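Local coordinates for 3-oxo-glucose-6-phosphate:glutamate aminotransferase (Bacillus subtilis subsp. subtilis, PDB 4K2I), which catalyses the reversible pyridoxal phosphate-dependent transamination of 3-dehydro-glucose 6-phosphate with glutamate, giving kanosamine 6-phosphate for antibiotic biosynthesis, at residues B[121-126]-B[295-300]. Residues are numbered along the deposited sequence; the frame is centred on the assembly and turned at random.
Sequences VIATSS and SKMDNL. With PMP (4'-deoxy-4'-aminopyridoxal-5'-phosphate), chain M.
The flat groups are the carbonyls of Ala123 and Ser295, each met over a face by a backbone N-H. Met297 N donates to Ala123 O (3.1 Å). The bond is nearly straight at hydrogen, but the donor stands 52° out of the carbonyl plane. Ser125 N donates to Ser295 O (2.9 Å) in the same manner, 56° out of plane and more bent. Thr124 CA also touches Ser295 O (3.2 Å) as a CA-H...O contact. The two bonds flank a single beta bridge between Thr124 and Lys296.

Side chains add little bonding of their own. Ala123 CB packs on Met297 CB (3.7 Å), and Met297 SD rests on the same methyl. The Met297 side chain, extended with CG anti to the backbone N (chi1 -178°), also packs on Leu105 and Phe108 of helix 103-116. Met297 CB also abuts Thr124 O (3.2 Å). Ser125 OG lies against Ser295 CB (3.6 Å), but its hydrogen bond goes to Asp129. Thr124 points away from 295-300, though its CB still brushes Ser295 O. On the far side OG1 donates to Ser126 O (2.8 Å) and ties the turn after the strand.

Ser126 caps the following helix, and its CB meets the cofactor phosphate at O1P of PMP (3.4 Å). Gly127 N and Thr128 OG1, at the start of that helix, also hydrogen-bond PMP. From the second subunit, Lys256 NZ donates to Lys296 O, and Asn294 binds this same PMP. The contact thus joins the strand leading into one phosphate site to the segment that follows Asn294 of this chain, which by the symmetry of the dimer probably binds the partner's cofactor. Such a shared active site at the dimer interface is typical of fold-type I PLP aminotransferases of the DegT/DnrJ/EryC1 family.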
loop_
_atom_site.group_PDB
_atom_site.type_symbol
_atom_site.label_atom_id
_atom_site.label_comp_id
_atom_site.label_asym_id
_atom_site.label_seq_id
_atom_site.Cartn_x
_atom_site.Cartn_y
_atom_site.Cartn_z
ATOM N N VAL B 121 -15.514 3.943 9.306
ATOM C CA VAL B 121 -14.651 4.031 8.143
ATOM C C VAL B 121 -13.313 3.400 8.468
ATOM O O VAL B 121 -12.673 3.750 9.464
ATOM C CB VAL B 121 -14.429 5.491 7.717
ATOM C CG1 VAL B 121 -13.318 5.590 6.650
ATOM C CG2 VAL B 121 -15.737 6.093 7.220
ATOM N N ILE B 122 -12.911 2.464 7.613
ATOM C CA ILE B 122 -11.650 1.766 7.722
ATOM C C ILE B 122 -10.824 2.167 6.504
ATOM O O ILE B 122 -11.115 1.731 5.384
ATOM C CB ILE B 122 -11.876 0.228 7.711
ATOM C CG1 ILE B 122 -12.759 -0.209 8.887
ATOM C CG2 ILE B 122 -10.554 -0.533 7.725
ATOM C CD1 ILE B 122 -14.209 -0.402 8.527
ATOM N N ALA B 123 -9.817 3.018 6.708
ATOM C CA ALA B 123 -8.988 3.482 5.601
ATOM C C ALA B 123 -7.976 2.401 5.211
ATOM O O ALA B 123 -7.369 1.769 6.076
ATOM C CB ALA B 123 -8.295 4.806 5.949
ATOM N N THR B 124 -7.816 2.178 3.909
ATOM C CA THR B 124 -7.015 1.063 3.408
ATOM C C THR B 124 -5.877 1.531 2.516
ATOM O O THR B 124 -5.773 2.716 2.203
ATOM C CB THR B 124 -7.889 0.066 2.605
ATOM O OG1 THR B 124 -8.504 0.741 1.494
ATOM C CG2 THR B 124 -8.975 -0.508 3.485
ATOM N N SER B 125 -5.040 0.591 2.086
ATOM C CA SER B 125 -3.857 0.924 1.305
ATOM C C SER B 125 -4.166 1.086 -0.182
ATOM O O SER B 125 -3.309 1.522 -0.937
ATOM C CB SER B 125 -2.767 -0.134 1.504
ATOM O OG SER B 125 -3.233 -1.422 1.108
ATOM N N SER B 126 -5.387 0.735 -0.591
ATOM C CA SER B 126 -5.880 1.020 -1.941
ATOM C C SER B 126 -7.373 0.720 -2.047
ATOM O O SER B 126 -7.920 0.042 -1.195
ATOM C CB SER B 126 -5.118 0.210 -2.999
ATOM O OG SER B 126 -5.327 -1.180 -2.820
ATOM N N SER B 295 -2.918 -4.045 5.101
ATOM C CA SER B 295 -3.592 -3.175 4.152
ATOM C C SER B 295 -4.310 -1.967 4.729
ATOM O O SER B 295 -5.266 -1.496 4.127
ATOM C CB SER B 295 -4.565 -3.977 3.299
ATOM O OG SER B 295 -3.857 -4.886 2.483
ATOM N N LYS B 296 -3.847 -1.458 5.871
ATOM C CA LYS B 296 -4.314 -0.158 6.356
ATOM C C LYS B 296 -3.656 0.973 5.547
ATOM O O LYS B 296 -2.553 0.812 5.031
ATOM C CB LYS B 296 -3.979 0.024 7.842
ATOM C CG LYS B 296 -4.578 -1.023 8.781
ATOM C CD LYS B 296 -4.126 -0.771 10.212
ATOM C CE LYS B 296 -4.777 0.489 10.784
ATOM N NZ LYS B 296 -4.114 0.947 12.040
ATOM N N MET B 297 -4.322 2.118 5.451
ATOM C CA MET B 297 -3.702 3.323 4.898
ATOM C C MET B 297 -2.559 3.781 5.827
ATOM O O MET B 297 -2.613 3.526 7.040
ATOM C CB MET B 297 -4.767 4.414 4.768
ATOM C CG MET B 297 -4.292 5.728 4.167
ATOM S SD MET B 297 -5.687 6.868 4.038
ATOM C CE MET B 297 -4.942 8.266 3.202
ATOM N N ASP B 298 -1.527 4.421 5.265
ATOM C CA ASP B 298 -0.434 5.005 6.063
ATOM C C ASP B 298 -0.816 6.350 6.693
ATOM O O ASP B 298 -1.494 7.178 6.073
ATOM C CB ASP B 298 0.828 5.231 5.213
ATOM C CG ASP B 298 1.479 3.935 4.746
ATOM O OD1 ASP B 298 1.318 2.898 5.419
ATOM O OD2 ASP B 298 2.168 3.958 3.699
ATOM N N ASN B 299 -0.354 6.561 7.919
ATOM C CA ASN B 299 -0.489 7.828 8.629
ATOM C C ASN B 299 0.036 9.003 7.795
ATOM O O ASN B 299 -0.542 10.090 7.804
ATOM C CB ASN B 299 0.276 7.732 9.958
ATOM C CG ASN B 299 0.070 8.948 10.864
ATOM O OD1 ASN B 299 -1.052 9.263 11.253
ATOM N ND2 ASN B 299 1.169 9.611 11.231
ATOM N N LEU B 300 1.123 8.786 7.056
ATOM C CA LEU B 300 1.658 9.846 6.208
ATOM C C LEU B 300 0.683 10.267 5.102
ATOM O O LEU B 300 0.451 11.464 4.906
ATOM C CB LEU B 300 3.021 9.481 5.624
ATOM C CG LEU B 300 3.650 10.615 4.810
ATOM C CD1 LEU B 300 5.014 10.965 5.362
ATOM C CD2 LEU B 300 3.755 10.240 3.331
HETATM N N1 PMP M . -12.568 0.488 -9.056
HETATM C C2 PMP M . -12.573 1.471 -10.019
HETATM C C2A PMP M . -13.851 1.709 -10.791
HETATM C C3 PMP M . -11.388 2.206 -10.239
HETATM O O3 PMP M . -11.306 3.198 -11.176
HETATM C C4 PMP M . -10.244 1.937 -9.503
HETATM C C4A PMP M . -8.967 2.757 -9.778
HETATM N N4A PMP M . -8.855 3.243 -11.162
HETATM C C5 PMP M . -10.284 0.922 -8.533
HETATM C C6 PMP M . -11.448 0.212 -8.326
HETATM C C5A PMP M . -9.088 0.567 -7.693
HETATM O O4P PMP M . -8.726 1.635 -6.863
HETATM P P PMP M . -7.216 1.761 -6.329
HETATM O O1P PMP M . -6.727 0.385 -5.947
HETATM O O2P PMP M . -7.163 2.756 -5.167
HETATM O O3P PMP M . -6.343 2.216 -7.518
#